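Side-chain contacts in ABC transporter periplasmic-binding protein YtfQ (Mycobacterium smegmatis, PDB 6HB0), which probably binds L-arabinofuranose or a related sugar in the periplasm as the solute-binding component of an ABC transporter: residues 161-164 with 165-169; 213-216 with 217-220. All coordinates share one frame; numbering follows the deposited sequence.

Contact 1 of 2, residues 161-164 with 165-169. With ZN (zinc ion), chain I.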
# COMPACT_ATOMS: atom_id res chain seq x y z
N PRO A 161 -5.01 -5.05 5.46
CA PRO A 161 -5.42 -3.73 4.92
C PRO A 161 -6.90 -3.45 5.06
O PRO A 161 -7.28 -2.30 5.17
CB PRO A 161 -5.06 -3.81 3.44
CG PRO A 161 -5.00 -5.28 3.14
CD PRO A 161 -4.41 -5.87 4.41
N ALA A 162 -7.73 -4.49 5.05
CA ALA A 162 -9.17 -4.28 5.27
C ALA A 162 -9.51 -3.80 6.70
O ALA A 162 -10.24 -2.83 6.88
CB ALA A 162 -9.96 -5.54 4.92
N ILE A 163 -8.92 -4.44 7.71
CA ILE A 163 -9.09 -4.10 9.10
C ILE A 163 -8.56 -2.68 9.32
O ILE A 163 -9.21 -1.82 9.95
CB ILE A 163 -8.33 -5.08 10.02
CG1 ILE A 163 -8.99 -6.46 9.97
CG2 ILE A 163 -8.17 -4.54 11.43
CD1 ILE A 163 -8.34 -7.53 10.82
N ASP A 164 -7.39 -2.42 8.78
CA ASP A 164 -6.73 -1.15 9.03
C ASP A 164 -7.36 0.02 8.29
O ASP A 164 -7.44 1.09 8.83
CB ASP A 164 -5.27 -1.24 8.61
CG ASP A 164 -4.38 -2.01 9.61
OD1 ASP A 164 -4.81 -2.41 10.72
OD2 ASP A 164 -3.20 -2.17 9.25
N ARG A 165 -7.79 -0.18 7.04
CA ARG A 165 -8.46 0.86 6.34
C ARG A 165 -9.80 1.21 7.01
O ARG A 165 -10.20 2.38 7.00
CB ARG A 165 -8.66 0.49 4.90
CG ARG A 165 -7.36 0.54 4.11
CD ARG A 165 -7.54 0.04 2.69
NE ARG A 165 -6.21 -0.07 2.08
CZ ARG A 165 -5.89 -0.83 1.06
NH1 ARG A 165 -6.76 -1.59 0.40
NH2 ARG A 165 -4.63 -0.81 0.69
N LYS A 166 -10.46 0.22 7.57
CA LYS A 166 -11.72 0.46 8.30
C LYS A 166 -11.44 1.30 9.55
O LYS A 166 -12.11 2.27 9.81
CB LYS A 166 -12.43 -0.83 8.66
CG LYS A 166 -13.72 -0.66 9.44
CD LYS A 166 -14.50 -1.99 9.47
CE LYS A 166 -15.79 -1.80 10.26
NZ LYS A 166 -16.84 -2.80 9.85
N THR A 167 -10.42 0.91 10.28
CA THR A 167 -10.01 1.63 11.49
C THR A 167 -9.67 3.05 11.13
O THR A 167 -10.16 3.99 11.75
CB THR A 167 -8.83 0.92 12.13
OG1 THR A 167 -9.29 -0.36 12.57
CG2 THR A 167 -8.27 1.71 13.31
N GLY A 168 -8.88 3.21 10.08
CA GLY A 168 -8.46 4.54 9.66
C GLY A 168 -9.58 5.40 9.20
O GLY A 168 -9.65 6.56 9.54
N PHE A 169 -10.47 4.86 8.38
CA PHE A 169 -11.58 5.65 7.90
C PHE A 169 -12.45 6.20 9.06
O PHE A 169 -12.89 7.35 9.04
CB PHE A 169 -12.40 4.87 6.88
CG PHE A 169 -13.44 5.68 6.19
CD1 PHE A 169 -13.13 6.46 5.10
CD2 PHE A 169 -14.77 5.61 6.60
CE1 PHE A 169 -14.10 7.21 4.47
CE2 PHE A 169 -15.75 6.39 5.97
CZ PHE A 169 -15.41 7.16 4.89
ZN ZN I . -2.05 -3.69 10.17
O HOH W 1 -6.35 -1.63 12.73
O HOH W 2 -3.21 -4.20 11.98
O HOH W 3 -1.41 -2.35 11.89
O HOH W 4 -0.64 -3.33 8.79
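The guanidinium group of Arg165 has Pro161 CB over the centre of one face, with Pro161 CB 3.9 Å from Arg165 CZ. Pro161 lies one helical turn back. Its CB is an aliphatic carbon packed against the flat cation. Arg165 CG is anti to its own carbonyl carbon (chi1 -73°), and the chain then runs extended to NE. This course takes the arginine chain past the backbone carbonyl of Pro161, with Arg165 CG 3.0 Å from Pro161 O. The polar end of Arg165 is held from outside, chiefly by a salt bridge to Glu129 on helix 126-140.

The carboxylate of Asp164 is the second flat group. Asp164 OD2 binds the zinc ion at 2.1 Å, and OD1 accepts hydrogen bonds from two waters. One of these waters is itself a zinc ligand, so the metal holds the carboxylate both directly and through water. Asp160 completes the site, an i, i+4 pair of aspartates in the first turns of helix 160-173. This helix belongs to the beta-alpha-beta unit formed by strand 148-154, helix 160-173 and strand 179-186, in one lobe of the periplasmic binding protein fold.

The other water on Asp164 OD1 also donates to Thr167 OG1, at 3.2 Å. Thr167 OG1 in turn donates to Ile163 O at 3.0 Å. The backbone N of Thr167 bonds to the same oxygen, and the two donors come from opposite faces of the carbonyl plane. Ile163 O is thus gripped twice by one residue. The hydroxyl reaches back because OG1 lies beside its own backbone N (chi1 -65°). Helical bonds continue on both flanks, with Arg165 N giving to Pro161 O and Gly168 N to Asp164 O.

Contact 2 of 2, residues 213-216 with 217-220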
# COMPACT_ATOMS: atom_id res chain seq x y z
N ALA A 213 -14.67 2.96 -0.87
CA ALA A 213 -14.24 1.66 -1.42
C ALA A 213 -12.81 1.43 -0.99
O ALA A 213 -11.92 2.21 -1.31
CB ALA A 213 -14.32 1.69 -2.91
N GLN A 214 -12.57 0.36 -0.25
CA GLN A 214 -11.25 0.10 0.27
C GLN A 214 -10.25 -0.37 -0.79
O GLN A 214 -9.10 -0.53 -0.45
CB GLN A 214 -11.30 -0.94 1.39
CG GLN A 214 -11.90 -0.44 2.64
CD GLN A 214 -11.86 -1.48 3.72
OE1 GLN A 214 -11.32 -2.57 3.52
NE2 GLN A 214 -12.45 -1.16 4.89
N ASN A 215 -10.67 -0.59 -2.03
CA ASN A 215 -9.75 -0.66 -3.15
C ASN A 215 -10.41 -0.20 -4.44
O ASN A 215 -11.63 0.03 -4.48
CB ASN A 215 -9.05 -2.04 -3.30
CG ASN A 215 -9.88 -3.06 -4.03
OD1 ASN A 215 -11.12 -2.97 -4.08
ND2 ASN A 215 -9.20 -4.07 -4.60
N ASP A 216 -9.61 -0.07 -5.50
CA ASP A 216 -10.09 0.43 -6.77
C ASP A 216 -11.12 -0.51 -7.39
O ASP A 216 -12.12 -0.05 -7.89
CB ASP A 216 -8.94 0.72 -7.78
CG ASP A 216 -8.19 -0.55 -8.25
OD1 ASP A 216 -8.07 -1.52 -7.46
OD2 ASP A 216 -7.68 -0.56 -9.40
N ASP A 217 -10.88 -1.81 -7.36
CA ASP A 217 -11.81 -2.74 -8.01
C ASP A 217 -13.23 -2.69 -7.46
O ASP A 217 -14.17 -2.64 -8.21
CB ASP A 217 -11.28 -4.16 -7.97
CG ASP A 217 -9.98 -4.33 -8.75
OD1 ASP A 217 -9.84 -3.76 -9.87
OD2 ASP A 217 -9.12 -5.03 -8.21
N MET A 218 -13.36 -2.68 -6.15
CA MET A 218 -14.66 -2.57 -5.52
C MET A 218 -15.32 -1.24 -5.86
O MET A 218 -16.51 -1.21 -6.16
CB MET A 218 -14.53 -2.72 -4.00
CG MET A 218 -14.15 -4.11 -3.61
SD MET A 218 -14.30 -4.43 -1.84
CE MET A 218 -13.16 -3.20 -1.12
N GLY A 219 -14.53 -0.18 -5.90
CA GLY A 219 -15.02 1.13 -6.34
C GLY A 219 -15.51 1.10 -7.78
O GLY A 219 -16.54 1.69 -8.10
N LEU A 220 -14.80 0.39 -8.67
CA LEU A 220 -15.23 0.34 -10.03
C LEU A 220 -16.50 -0.48 -10.17
O LEU A 220 -17.36 -0.13 -10.94
CB LEU A 220 -14.14 -0.17 -10.96
CG LEU A 220 -12.89 0.71 -11.02
CD1 LEU A 220 -11.67 -0.06 -11.52
CD2 LEU A 220 -13.20 1.90 -11.90
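Asn215 and Asp216 both place CG between the backbone N and the carbonyl carbon (chi1 83° for Asn215), and so turn their polar ends toward Asp217 and Met218. For Asn215 this carries OD1 to Met218 N, 3.1 Å away, in a nearly straight bond with an N-H...O angle of 168°. Asn215 is therefore the N-cap of helix 216-228. Its own carbonyl accepts from Gly219 N, so the residue takes two amide hydrogens of the first turn, one on its side chain and one on its backbone. The amide nitrogen, ND2, bonds instead to the backbone carbonyl of Phe189.

The Met218 chain lies across the asparagine at about a right angle. Met218 CG packs 3.3 Å from Asn215 OD1. The chain bends at its last torsion, and Met218 CE comes back to Gln214 CB at 3.9 Å. At the end of strand 210-213, Ala213 CB lies 3.5 Å from Gly219 N and from Gly219 CA. Leu220 CG rests 3.3 Å from Asp216 O, the carbonyl that accepts from Leu220 N. The whole is a strand-to-helix junction of the alpha/beta lobe.

The carboxylates of Asp216 and Asp217 run side by side and point the same way, their planes 38° apart. Asp216 OD1 is 3.7 Å from Asp217 OD2, and it makes a weak bond to Asp217 N. Asp216 OD2 is taken by the hydroxyl of Thr245, while Asp243 adds a further like charge near OD1. Two acidic groups this close would repel each other. The zinc ion bound at Asp216 and Asp217, together with the N-terminal end of the helix, would probably offset that negative charge.

Contact 1 comes first along the chain, on helix 160-173, and contact 2 follows at the end of strand 210-213 and the start of helix 216-228. Their centres are about 14 Å apart. Both belong to the lobe built on the mixed sheet, where strands 148-154 and 210-213 are neighbours. The two strand-helix units are not consecutive in sequence, since strand 179-186 and helix 191-204 come between them. They touch through Gln214, whose side chain meets Ala162 and Lys166 and whose backbone carbonyl receives a weak hydrogen bond from Arg165 NH1. Gln214 also reaches Gly155 and Gln152 by hydrogen bonds. Each contact contributes to a separate zinc site near a helix start.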